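Local coordinates for protein branched-chain amino acid aminotransferase (Thermoproteus uzoniensis, PDB 5CE8) that catalyses the pyridoxal 5'-phosphate-dependent transfer of the amino group between amino acids and 2-oxo acids, probably acting on leucine, isoleucine and valine, at residues A71-L76 / M156-A161; G41-I46 / Y103-A108; V205-L210 / A251-F256. All coordinates share one frame; numbering follows the deposited sequence.

Interaction 1: A71-L76 / M156-A161; sequences AKIIGL and MMPVMA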
ATOM      1  N   ALA A  71      14.780   2.086  24.346  1.00 20.58           N
ATOM      2  CA  ALA A  71      15.844   1.079  24.244  1.00 21.97           C
ATOM      3  C   ALA A  71      15.303  -0.380  24.132  1.00 21.53           C
ATOM      4  O   ALA A  71      15.764  -1.198  23.342  1.00 19.91           O
ATOM      5  CB  ALA A  71      16.801   1.154  25.485  1.00 20.12           C
ATOM      6  N   LYS A  72      14.383  -0.703  24.976  1.00 19.94           N
ATOM      7  CA  LYS A  72      13.875  -2.102  24.992  1.00 22.29           C
ATOM      8  C   LYS A  72      13.152  -2.365  23.672  1.00 20.30           C
ATOM      9  O   LYS A  72      13.133  -3.469  23.132  1.00 21.01           O
ATOM     10  CB  LYS A  72      12.883  -2.260  26.143  1.00 25.54           C
ATOM     11  CG  LYS A  72      11.981  -3.512  26.039  1.00 34.65           C
ATOM     12  CD  LYS A  72      10.722  -3.410  26.905  1.00 36.06           C
ATOM     13  CE  LYS A  72      10.812  -4.280  28.147  1.00 40.79           C
ATOM     14  NZ  LYS A  72      10.475  -5.689  27.839  1.00 42.85           N
ATOM     15  N   ILE A  73      12.515  -1.338  23.155  1.00 21.53           N
ATOM     16  CA  ILE A  73      11.918  -1.447  21.820  1.00 21.45           C
ATOM     17  C   ILE A  73      12.994  -1.835  20.743  1.00 18.00           C
ATOM     18  O   ILE A  73      12.761  -2.755  19.933  1.00 16.86           O
ATOM     19  CB  ILE A  73      11.173  -0.143  21.498  1.00 22.45           C
ATOM     20  CG1 ILE A  73       9.911  -0.093  22.341  1.00 23.97           C
ATOM     21  CG2 ILE A  73      10.790  -0.117  20.064  1.00 22.23           C
ATOM     22  CD1 ILE A  73       9.067   1.146  22.122  1.00 26.52           C
ATOM     23  N   ILE A  74      14.148  -1.195  20.779  1.00 16.88           N
ATOM     24  CA  ILE A  74      15.178  -1.404  19.717  1.00 17.05           C
ATOM     25  C   ILE A  74      16.141  -2.533  20.076  1.00 19.71           C
ATOM     26  O   ILE A  74      16.905  -2.916  19.242  1.00 19.23           O
ATOM     27  CB  ILE A  74      15.942  -0.087  19.275  1.00 18.63           C
ATOM     28  CG1 ILE A  74      16.933   0.514  20.322  1.00 17.32           C
ATOM     29  CG2 ILE A  74      14.946   0.922  18.745  1.00 15.87           C
ATOM     30  CD1 ILE A  74      18.054   1.336  19.707  1.00 17.91           C
ATOM     31  N   GLY A  75      16.133  -2.984  21.349  1.00 20.02           N
ATOM     32  CA  GLY A  75      17.046  -4.062  21.841  1.00 22.07           C
ATOM     33  C   GLY A  75      18.390  -3.445  22.271  1.00 22.22           C
ATOM     34  O   GLY A  75      19.459  -4.074  22.160  1.00 23.34           O
ATOM     35  N   LEU A  76      18.368  -2.198  22.712  1.00 20.41           N
ATOM     36  CA  LEU A  76      19.585  -1.571  23.249  1.00 20.48           C
ATOM     37  C   LEU A  76      19.621  -1.773  24.790  1.00 20.92           C
ATOM     38  O   LEU A  76      18.581  -1.664  25.438  1.00 22.91           O
ATOM     39  CB  LEU A  76      19.456  -0.098  22.888  1.00 21.04           C
ATOM     40  CG  LEU A  76      20.603   0.746  23.351  1.00 20.36           C
ATOM     41  CD1 LEU A  76      21.884   0.274  22.660  1.00 22.85           C
ATOM     42  CD2 LEU A  76      20.304   2.167  23.084  1.00 24.33           C
ATOM     43  N   MET A 156       8.821  -1.113   9.130  1.00 19.98           N
ATOM     44  CA  MET A 156      10.229  -0.954   8.785  1.00 18.59           C
ATOM     45  C   MET A 156      11.177  -0.429   9.881  1.00 20.80           C
ATOM     46  O   MET A 156      12.345  -0.870   9.933  1.00 18.33           O
ATOM     47  CB  MET A 156      10.285   0.037   7.589  1.00 19.32           C
ATOM     48  CG  MET A 156       9.440  -0.362   6.400  1.00 16.79           C
ATOM     49  SD  MET A 156       9.054   1.103   5.355  1.00 19.06           S
ATOM     50  CE  MET A 156       7.850   0.199   4.397  1.00 23.34           C
ATOM     51  N   MET A 157      10.702   0.489  10.748  1.00 20.21           N
ATOM     52  CA  MET A 157      11.418   0.810  11.995  1.00 25.48           C
ATOM     53  C   MET A 157      10.422   1.115  13.125  1.00 24.38           C
ATOM     54  O   MET A 157       9.313   1.511  12.821  1.00 22.43           O
ATOM     55  CB  MET A 157      12.312   2.009  11.824  1.00 20.81           C
ATOM     56  CG  MET A 157      13.470   1.909  10.782  1.00 19.22           C
ATOM     57  SD  MET A 157      14.270   3.525  10.784  1.00 22.16           S
ATOM     58  CE  MET A 157      15.523   3.019   9.655  1.00 16.98           C
ATOM     59  N   PRO A 158      10.869   1.046  14.398  1.00 22.86           N
ATOM     60  CA  PRO A 158       9.929   1.132  15.523  1.00 22.03           C
ATOM     61  C   PRO A 158       9.767   2.541  15.955  1.00 21.90           C
ATOM     62  O   PRO A 158      10.358   2.990  16.940  1.00 24.11           O
ATOM     63  CB  PRO A 158      10.527   0.187  16.607  1.00 19.40           C
ATOM     64  CG  PRO A 158      11.863  -0.030  16.212  1.00 21.26           C
ATOM     65  CD  PRO A 158      12.052   0.286  14.769  1.00 22.32           C
ATOM     66  N   VAL A 159       8.940   3.250  15.159  1.00 20.99           N
ATOM     67  CA  VAL A 159       8.748   4.644  15.249  1.00 19.93           C
ATOM     68  C   VAL A 159       8.369   5.204  16.599  1.00 20.40           C
ATOM     69  O   VAL A 159       8.752   6.312  16.947  1.00 18.69           O
ATOM     70  CB  VAL A 159       7.805   5.171  14.213  1.00 25.50           C
ATOM     71  CG1 VAL A 159       8.607   5.227  12.955  1.00 33.52           C
ATOM     72  CG2 VAL A 159       6.552   4.316  14.075  1.00 26.09           C
ATOM     73  N   MET A 160       7.728   4.392  17.420  1.00 20.97           N
ATOM     74  CA  MET A 160       7.356   4.838  18.783  1.00 19.54           C
ATOM     75  C   MET A 160       8.604   4.974  19.639  1.00 19.53           C
ATOM     76  O   MET A 160       8.522   5.497  20.677  1.00 18.87           O
ATOM     77  CB  MET A 160       6.406   3.833  19.405  1.00 21.42           C
ATOM     78  CG  MET A 160       5.108   3.766  18.572  1.00 25.81           C
ATOM     79  SD  MET A 160       3.556   3.133  19.236  1.00 31.82           S
ATOM     80  CE  MET A 160       3.789   3.535  20.950  1.00 35.97           C
ATOM     81  N   ALA A 161       9.700   4.379  19.253  1.00 19.11           N
ATOM     82  CA  ALA A 161      10.918   4.561  20.012  1.00 19.85           C
ATOM     83  C   ALA A 161      11.559   5.839  19.528  1.00 18.90           C
ATOM     84  O   ALA A 161      11.608   6.055  18.320  1.00 22.04           O
ATOM     85  CB  ALA A 161      11.816   3.439  19.766  1.00 22.10           C
TER
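Four aliphatic side chains carry this contact between the last turn of helix 60-74 and the loop that leads toward helix 167-179: Ile73 and Ile74 on the helix, Pro158 and Ala161 on the loop. The centre of the apolar packing is Ile73 CG2. Chi1 of -72° puts CG1 beside the backbone N and leaves this methyl anti to it, where it lies against both loop side chains. Ile73 CG2 is 3.5 Å from Pro158 CB, a tight carbon pair. Ala161 CB is 3.7 Å from Ile73 CG2. The isoleucine and the proline ring lie flank to flank, pointing oppositely. Ile74 adds its own CG2 alongside, 4.1 Å from Pro158 CG, while its CG1 branch takes the crowded position between N and carbonyl carbon and leads away from the loop. Isoleucine suits these positions because its beta-branch lets CG2 face the loop while CG1 goes another way; the small alanine lets the backbones come close, with Ile73 CA 6.4 Å from Ala161 CA.

Backbone hydrogen bonding shapes both partners separately. Pro158, already restricted in phi, occupies the middle position of an inverse gamma turn and also opens a type I beta turn, closed by Ala161 N to Pro158 O at 2.8 Å; the two turns bring the proline ring and the alanine methyl to the same side. On the helix, Gly75 leaves helical geometry with positive phi, which glycine adopts easily, and Leu76 N returns to Ala71 O at 2.9 Å.

Arg273 of a third subunit donates to the carbonyl oxygens of Lys72 and Ile73, and Trp149 of the second subunit packs on Pro158. The contact joins helix 60-74, which carries the cofactor-binding Arg66, to the loop running to Tyr167, while Ile74 rests on Val42 of strand 41-50.

Interaction 2: G41-I46 / Y103-A108; sequences GVFEGI and YIRPVA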
ATOM      1  N   GLY A  41      20.751   3.840  18.422  1.00 19.12           N
ATOM      2  CA  GLY A  41      20.802   4.642  19.627  1.00 18.05           C
ATOM      3  C   GLY A  41      19.379   4.997  20.000  1.00 20.09           C
ATOM      4  O   GLY A  41      18.418   4.769  19.191  1.00 20.66           O
ATOM      5  N   VAL A  42      19.228   5.517  21.191  1.00 18.50           N
ATOM      6  CA  VAL A  42      18.029   6.275  21.563  1.00 23.47           C
ATOM      7  C   VAL A  42      18.409   7.612  22.199  1.00 25.96           C
ATOM      8  O   VAL A  42      19.523   7.759  22.783  1.00 24.36           O
ATOM      9  CB  VAL A  42      17.120   5.468  22.464  1.00 21.87           C
ATOM     10  CG1 VAL A  42      16.753   4.209  21.753  1.00 21.08           C
ATOM     11  CG2 VAL A  42      17.725   5.113  23.781  1.00 20.42           C
ATOM     12  N   PHE A  43      17.452   8.533  22.219  1.00 20.67           N
ATOM     13  CA  PHE A  43      17.691   9.810  22.875  1.00 20.46           C
ATOM     14  C   PHE A  43      16.390  10.307  23.499  1.00 21.20           C
ATOM     15  O   PHE A  43      15.316   9.670  23.357  1.00 20.12           O
ATOM     16  CB  PHE A  43      18.285  10.845  21.930  1.00 19.43           C
ATOM     17  CG  PHE A  43      17.404  11.199  20.762  1.00 20.57           C
ATOM     18  CD1 PHE A  43      17.336  10.366  19.642  1.00 20.67           C
ATOM     19  CD2 PHE A  43      16.652  12.347  20.790  1.00 24.21           C
ATOM     20  CE1 PHE A  43      16.443  10.690  18.598  1.00 20.70           C
ATOM     21  CE2 PHE A  43      15.848  12.752  19.718  1.00 21.05           C
ATOM     22  CZ  PHE A  43      15.736  11.916  18.645  1.00 20.34           C
ATOM     23  N   GLU A  44      16.525  11.441  24.170  1.00 20.62           N
ATOM     24  CA  GLU A  44      15.430  12.211  24.771  1.00 18.55           C
ATOM     25  C   GLU A  44      15.638  13.707  24.653  1.00 19.74           C
ATOM     26  O   GLU A  44      16.720  14.209  24.301  1.00 23.45           O
ATOM     27  CB  GLU A  44      15.279  11.890  26.247  1.00 17.77           C
ATOM     28  CG  GLU A  44      14.381  10.703  26.546  1.00 20.55           C
ATOM     29  CD  GLU A  44      12.957  10.887  26.042  1.00 19.30           C
ATOM     30  OE1 GLU A  44      12.355   9.879  25.649  1.00 20.65           O
ATOM     31  OE2 GLU A  44      12.528  12.048  26.008  1.00 19.46           O
ATOM     32  N   GLY A  45      14.602  14.453  25.010  1.00 18.60           N
ATOM     33  CA  GLY A  45      14.673  15.915  25.002  1.00 21.54           C
ATOM     34  C   GLY A  45      13.915  16.310  26.239  1.00 21.20           C
ATOM     35  O   GLY A  45      12.823  15.784  26.466  1.00 19.00           O
ATOM     36  N   ILE A  46      14.572  17.069  27.107  1.00 18.72           N
ATOM     37  CA  ILE A  46      13.949  17.456  28.367  1.00 20.02           C
ATOM     38  C   ILE A  46      14.246  18.900  28.577  1.00 23.05           C
ATOM     39  O   ILE A  46      15.388  19.313  28.391  1.00 19.75           O
ATOM     40  CB  ILE A  46      14.461  16.692  29.557  1.00 20.65           C
ATOM     41  CG1 ILE A  46      14.383  15.170  29.291  1.00 25.44           C
ATOM     42  CG2 ILE A  46      13.692  17.127  30.819  1.00 18.48           C
ATOM     43  CD1 ILE A  46      15.087  14.252  30.345  1.00 23.24           C
ATOM     44  N   TYR A 103      17.625  23.042  27.486  1.00 24.30           N
ATOM     45  CA  TYR A 103      17.285  21.785  26.855  1.00 24.03           C
ATOM     46  C   TYR A 103      18.357  20.788  27.265  1.00 24.25           C
ATOM     47  O   TYR A 103      19.551  21.019  27.136  1.00 29.25           O
ATOM     48  CB  TYR A 103      17.282  21.986  25.366  1.00 28.47           C
ATOM     49  CG  TYR A 103      16.812  20.798  24.589  1.00 25.58           C
ATOM     50  CD1 TYR A 103      17.716  19.827  24.169  1.00 24.44           C
ATOM     51  CD2 TYR A 103      15.474  20.649  24.246  1.00 28.39           C
ATOM     52  CE1 TYR A 103      17.303  18.741  23.445  1.00 26.13           C
ATOM     53  CE2 TYR A 103      15.042  19.541  23.514  1.00 25.91           C
ATOM     54  CZ  TYR A 103      15.970  18.631  23.072  1.00 24.43           C
ATOM     55  OH  TYR A 103      15.567  17.486  22.415  1.00 25.82           O
ATOM     56  N   ILE A 104      17.915  19.691  27.810  1.00 22.30           N
ATOM     57  CA  ILE A 104      18.745  18.591  28.245  1.00 22.88           C
ATOM     58  C   ILE A 104      18.624  17.365  27.240  1.00 21.47           C
ATOM     59  O   ILE A 104      17.511  16.884  26.918  1.00 20.17           O
ATOM     60  CB  ILE A 104      18.268  18.180  29.641  1.00 20.51           C
ATOM     61  CG1 ILE A 104      18.449  19.358  30.678  1.00 24.96           C
ATOM     62  CG2 ILE A 104      19.025  16.967  30.146  1.00 23.22           C
ATOM     63  CD1 ILE A 104      17.362  19.320  31.745  1.00 24.15           C
ATOM     64  N   ARG A 105      19.750  16.927  26.724  1.00 18.07           N
ATOM     65  CA  ARG A 105      19.793  15.787  25.817  1.00 19.42           C
ATOM     66  C   ARG A 105      20.471  14.508  26.373  1.00 19.91           C
ATOM     67  O   ARG A 105      21.756  14.452  26.440  1.00 21.93           O
ATOM     68  CB  ARG A 105      20.614  16.192  24.643  1.00 19.54           C
ATOM     69  CG  ARG A 105      20.847  15.056  23.637  1.00 18.21           C
ATOM     70  CD  ARG A 105      19.619  14.341  23.055  1.00 19.83           C
ATOM     71  NE  ARG A 105      18.580  15.144  22.422  1.00 18.85           N
ATOM     72  CZ  ARG A 105      18.560  15.561  21.165  1.00 20.97           C
ATOM     73  NH1 ARG A 105      19.550  15.359  20.283  1.00 21.47           N
ATOM     74  NH2 ARG A 105      17.515  16.244  20.769  1.00 20.83           N
ATOM     75  N   PRO A 106      19.662  13.529  26.806  1.00 20.20           N
ATOM     76  CA  PRO A 106      20.189  12.199  27.126  1.00 19.97           C
ATOM     77  C   PRO A 106      20.318  11.445  25.834  1.00 21.66           C
ATOM     78  O   PRO A 106      19.346  11.421  25.038  1.00 23.03           O
ATOM     79  CB  PRO A 106      19.131  11.557  28.014  1.00 18.64           C
ATOM     80  CG  PRO A 106      18.259  12.580  28.389  1.00 18.53           C
ATOM     81  CD  PRO A 106      18.384  13.755  27.445  1.00 18.24           C
ATOM     82  N   VAL A 107      21.489  10.852  25.595  1.00 17.90           N
ATOM     83  CA  VAL A 107      21.729  10.067  24.479  1.00 17.69           C
ATOM     84  C   VAL A 107      22.355   8.749  24.902  1.00 21.63           C
ATOM     85  O   VAL A 107      23.329   8.731  25.622  1.00 22.74           O
ATOM     86  CB  VAL A 107      22.519  10.754  23.378  1.00 17.40           C
ATOM     87  CG1 VAL A 107      23.816  11.314  23.831  1.00 17.59           C
ATOM     88  CG2 VAL A 107      22.689   9.830  22.193  1.00 19.39           C
ATOM     89  N   ALA A 108      21.693   7.661  24.547  1.00 17.45           N
ATOM     90  CA  ALA A 108      22.164   6.309  24.748  1.00 20.97           C
ATOM     91  C   ALA A 108      22.672   5.671  23.433  1.00 23.09           C
ATOM     92  O   ALA A 108      21.866   5.515  22.447  1.00 21.40           O
ATOM     93  CB  ALA A 108      21.012   5.441  25.184  1.00 20.25           C
TER
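Two neighbours in the chain's antiparallel sheet meet here, strands 41-50 and 102-109 of the class-IV aminotransferase fold, with the first strand interrupted around Glu44 and Gly45. Tyr103, its CG anti to the backbone N (chi1 -174°), lays its ring near Gly45, whose CA is 3.2 Å from Tyr103 OH; a side chain on Gly45 would collide with that hydroxyl, so glycine suits the place. Ile104 forms a hydrogen-bonded pair with Ile46: Ile104 N reaches Ile46 O at 2.6 Å, almost along the C=O axis, and the two beta-branched side chains share the face covered by helix 60-74.

Arg105 starts away from the first strand, but bends at chi2 and chi3 bring its guanidinium back. NE makes a weak bond to Glu44 O, Phe43 CD2 sits over the centre of one guanidinium face, and NH2 gives an in-plane bond to Tyr103 OH at 2.8 Å. NH1 is taken by Asn37 and Tyr38 of the second subunit, so the planar group is held from several directions. Pro106 has no N-H to give, yet its O accepts Glu44 N at 3.0 Å, and its CG touches Glu44 CB. The carboxylate of Glu44 turns instead to His63 and Arg66, both cofactor-binding, and probably helps position them. Val107 stands in a non-hydrogen-bonded pair with Phe43, whose side chain comes within about 5 Å of the cofactor. Ala108 closes the register opposite Val42, with Val42 CG2 3.6 Å from Ala108 CB.

Interaction 3: V205-L210 / A251-F256; sequences VRRGVL and AADEAF
Val205 O takes two weak bonds from consecutive amides, Asp253 N at 3.1 Å and Glu254 N at 3.5 Å. Its own amide makes a single strong one: Val205 N reaches Glu254 O at 2.8 Å, nearly straight at 169°, though the donor stands above the carbonyl plane. Two residues facing one make a classic beta bulge, at the start of strand 254-259 where it pairs with strand 201-206. Beyond it, strand 201-206 turns back through a type I' hairpin turn, Arg206 to Val209, in which Arg207 and Gly208 have positive phi, easiest for glycine. Asp253, a short acidic side chain aimed at this turn, secures it: OD2 accepts Arg207 N at 2.7 Å, from above the carboxylate plane, and a water that donates to the same OD2 accepts Gly208 N. The Arg206 and Arg207 guanidiniums instead find Glu221 of a fourth subunit. The extended Glu254 side chain lies alongside Val205, its CD against Val205 CG2, and its buried carboxylate is satisfied by Thr281 OG1 and Ile280 N at the start of helix 279-292. Deeper in, Leu210 CD1 meets the edge of the Phe256 ring, 3.7 Å from CE1.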
ATOM      1  N   VAL A 205      -7.936  22.052  15.692  1.00 20.08           N
ATOM      2  CA  VAL A 205      -9.258  22.273  16.263  1.00 17.61           C
ATOM      3  C   VAL A 205     -10.245  22.324  15.117  1.00 19.28           C
ATOM      4  O   VAL A 205     -10.079  22.966  14.167  1.00 18.88           O
ATOM      5  CB  VAL A 205      -9.398  23.454  17.162  1.00 16.45           C
ATOM      6  CG1 VAL A 205     -10.720  23.483  17.853  1.00 16.72           C
ATOM      7  CG2 VAL A 205      -8.369  23.453  18.263  1.00 17.16           C
ATOM      8  N   ARG A 206     -11.300  21.572  15.240  1.00 25.07           N
ATOM      9  CA  ARG A 206     -12.224  21.459  14.133  1.00 26.45           C
ATOM     10  C   ARG A 206     -13.537  21.463  14.830  1.00 26.28           C
ATOM     11  O   ARG A 206     -13.901  20.484  15.486  1.00 22.58           O
ATOM     12  CB  ARG A 206     -11.981  20.185  13.386  1.00 26.24           C
ATOM     13  CG  ARG A 206     -12.980  19.863  12.297  1.00 28.27           C
ATOM     14  CD  ARG A 206     -12.556  18.597  11.573  1.00 33.73           C
ATOM     15  NE  ARG A 206     -13.472  18.376  10.455  1.00 37.53           N
ATOM     16  CZ  ARG A 206     -14.700  17.915  10.609  1.00 38.50           C
ATOM     17  NH1 ARG A 206     -15.142  17.593  11.819  1.00 38.45           N
ATOM     18  NH2 ARG A 206     -15.488  17.751   9.554  1.00 38.54           N
ATOM     19  N   ARG A 207     -14.260  22.586  14.663  1.00 32.72           N
ATOM     20  CA  ARG A 207     -15.649  22.689  15.193  1.00 35.62           C
ATOM     21  C   ARG A 207     -15.712  22.360  16.696  1.00 29.32           C
ATOM     22  O   ARG A 207     -16.542  21.548  17.179  1.00 32.23           O
ATOM     23  CB  ARG A 207     -16.572  21.710  14.461  1.00 33.41           C
ATOM     24  CG  ARG A 207     -16.472  21.774  12.987  1.00 38.77           C
ATOM     25  CD  ARG A 207     -17.631  21.106  12.241  1.00 41.20           C
ATOM     26  NE  ARG A 207     -17.166  21.185  10.842  1.00 53.77           N
ATOM     27  CZ  ARG A 207     -17.584  20.464   9.812  1.00 45.10           C
ATOM     28  NH1 ARG A 207     -18.554  19.590   9.975  1.00 52.28           N
ATOM     29  NH2 ARG A 207     -17.009  20.622   8.607  1.00 47.33           N
ATOM     30  N   GLY A 208     -14.802  22.981  17.400  1.00 27.31           N
ATOM     31  CA  GLY A 208     -14.790  22.985  18.854  1.00 30.21           C
ATOM     32  C   GLY A 208     -14.172  21.782  19.441  1.00 27.08           C
ATOM     33  O   GLY A 208     -14.183  21.614  20.652  1.00 29.68           O
ATOM     34  N   VAL A 209     -13.642  20.912  18.599  1.00 23.92           N
ATOM     35  CA  VAL A 209     -13.080  19.703  19.080  1.00 22.35           C
ATOM     36  C   VAL A 209     -11.629  19.637  18.684  1.00 23.32           C
ATOM     37  O   VAL A 209     -11.250  19.768  17.482  1.00 20.81           O
ATOM     38  CB  VAL A 209     -13.774  18.496  18.451  1.00 27.98           C
ATOM     39  CG1 VAL A 209     -13.067  17.272  18.962  1.00 24.07           C
ATOM     40  CG2 VAL A 209     -15.268  18.501  18.808  1.00 28.13           C
ATOM     41  N   LEU A 210     -10.821  19.334  19.697  1.00 21.43           N
ATOM     42  CA  LEU A 210      -9.412  19.201  19.541  1.00 21.56           C
ATOM     43  C   LEU A 210      -9.182  17.741  19.030  1.00 22.68           C
ATOM     44  O   LEU A 210      -9.749  16.710  19.557  1.00 19.60           O
ATOM     45  CB  LEU A 210      -8.825  19.496  20.898  1.00 24.57           C
ATOM     46  CG  LEU A 210      -7.370  19.729  21.234  1.00 28.48           C
ATOM     47  CD1 LEU A 210      -6.899  20.894  20.438  1.00 25.34           C
ATOM     48  CD2 LEU A 210      -7.311  20.007  22.715  1.00 27.23           C
ATOM     49  N   ALA A 251      -8.756  22.942   6.228  1.00 19.75           N
ATOM     50  CA  ALA A 251     -10.049  23.419   6.727  1.00 19.70           C
ATOM     51  C   ALA A 251     -10.147  23.628   8.212  1.00 22.07           C
ATOM     52  O   ALA A 251     -11.188  23.989   8.725  1.00 24.93           O
ATOM     53  CB  ALA A 251     -11.132  22.419   6.308  1.00 21.42           C
ATOM     54  N   ALA A 252      -9.110  23.329   8.981  1.00 20.58           N
ATOM     55  CA  ALA A 252      -9.211  23.493  10.411  1.00 21.28           C
ATOM     56  C   ALA A 252      -9.488  24.928  10.831  1.00 20.68           C
ATOM     57  O   ALA A 252      -9.008  25.851  10.200  1.00 20.62           O
ATOM     58  CB  ALA A 252      -7.874  23.069  11.122  1.00 23.07           C
ATOM     59  N   ASP A 253     -10.194  25.076  11.945  1.00 21.54           N
ATOM     60  CA  ASP A 253     -10.317  26.347  12.663  1.00 24.54           C
ATOM     61  C   ASP A 253      -9.026  26.818  13.277  1.00 23.07           C
ATOM     62  O   ASP A 253      -8.751  28.017  13.304  1.00 26.90           O
ATOM     63  CB  ASP A 253     -11.406  26.234  13.748  1.00 28.16           C
ATOM     64  CG  ASP A 253     -12.783  25.847  13.147  1.00 33.46           C
ATOM     65  OD1 ASP A 253     -13.059  26.298  12.027  1.00 28.22           O
ATOM     66  OD2 ASP A 253     -13.537  25.067  13.762  1.00 41.33           O
ATOM     67  N   GLU A 254      -8.198  25.865  13.665  1.00 23.91           N
ATOM     68  CA  GLU A 254      -6.877  26.118  14.299  1.00 22.52           C
ATOM     69  C   GLU A 254      -6.044  24.891  14.206  1.00 19.45           C
ATOM     70  O   GLU A 254      -6.555  23.766  13.997  1.00 18.40           O
ATOM     71  CB  GLU A 254      -6.892  26.445  15.841  1.00 22.42           C
ATOM     72  CG  GLU A 254      -8.028  27.184  16.440  1.00 22.40           C
ATOM     73  CD  GLU A 254      -7.890  27.360  17.942  1.00 21.51           C
ATOM     74  OE1 GLU A 254      -6.729  27.563  18.462  1.00 20.65           O
ATOM     75  OE2 GLU A 254      -8.972  27.374  18.574  1.00 23.31           O
ATOM     76  N   ALA A 255      -4.746  25.114  14.387  1.00 21.02           N
ATOM     77  CA  ALA A 255      -3.705  24.064  14.350  1.00 22.59           C
ATOM     78  C   ALA A 255      -2.481  24.502  15.105  1.00 20.37           C
ATOM     79  O   ALA A 255      -2.167  25.698  15.206  1.00 21.54           O
ATOM     80  CB  ALA A 255      -3.303  23.679  12.925  1.00 22.27           C
ATOM     81  N   PHE A 256      -1.881  23.540  15.748  1.00 19.67           N
ATOM     82  CA  PHE A 256      -0.638  23.747  16.480  1.00 19.24           C
ATOM     83  C   PHE A 256       0.215  22.476  16.616  1.00 20.77           C
ATOM     84  O   PHE A 256      -0.274  21.353  16.644  1.00 18.84           O
ATOM     85  CB  PHE A 256      -0.903  24.380  17.859  1.00 19.93           C
ATOM     86  CG  PHE A 256      -1.755  23.593  18.815  1.00 19.54           C
ATOM     87  CD1 PHE A 256      -3.132  23.655  18.751  1.00 19.79           C
ATOM     88  CD2 PHE A 256      -1.189  22.825  19.839  1.00 19.23           C
ATOM     89  CE1 PHE A 256      -3.963  23.006  19.701  1.00 20.08           C
ATOM     90  CE2 PHE A 256      -2.003  22.196  20.772  1.00 18.05           C
ATOM     91  CZ  PHE A 256      -3.391  22.217  20.674  1.00 21.03           C
TER
HETATM   92  O   HOH W   1     -13.159  25.285  16.369  1.00 29.99           O

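Overall arrangement
Interactions 1 and 2 are neighbours. Their centres lie about 15 Å apart, their segments alternate along the chain, and they touch where Leu76 CD2 packs against Ala108 O. Helix 60-74 links them, covering one face of the antiparallel sheet while its end meets the loop before helix 167-179; both also touch the second subunit. Interaction 3 follows both in sequence and stands apart, its centre about 32 Å from each of theirs, in the mixed sheet built from the later part of the chain. The bound cofactor lies about 9 Å from Ala161, 5 Å from Phe43 and 11 Å from Phe256, measured from the side chains, so interaction 2 is nearest it and interaction 3 farthest.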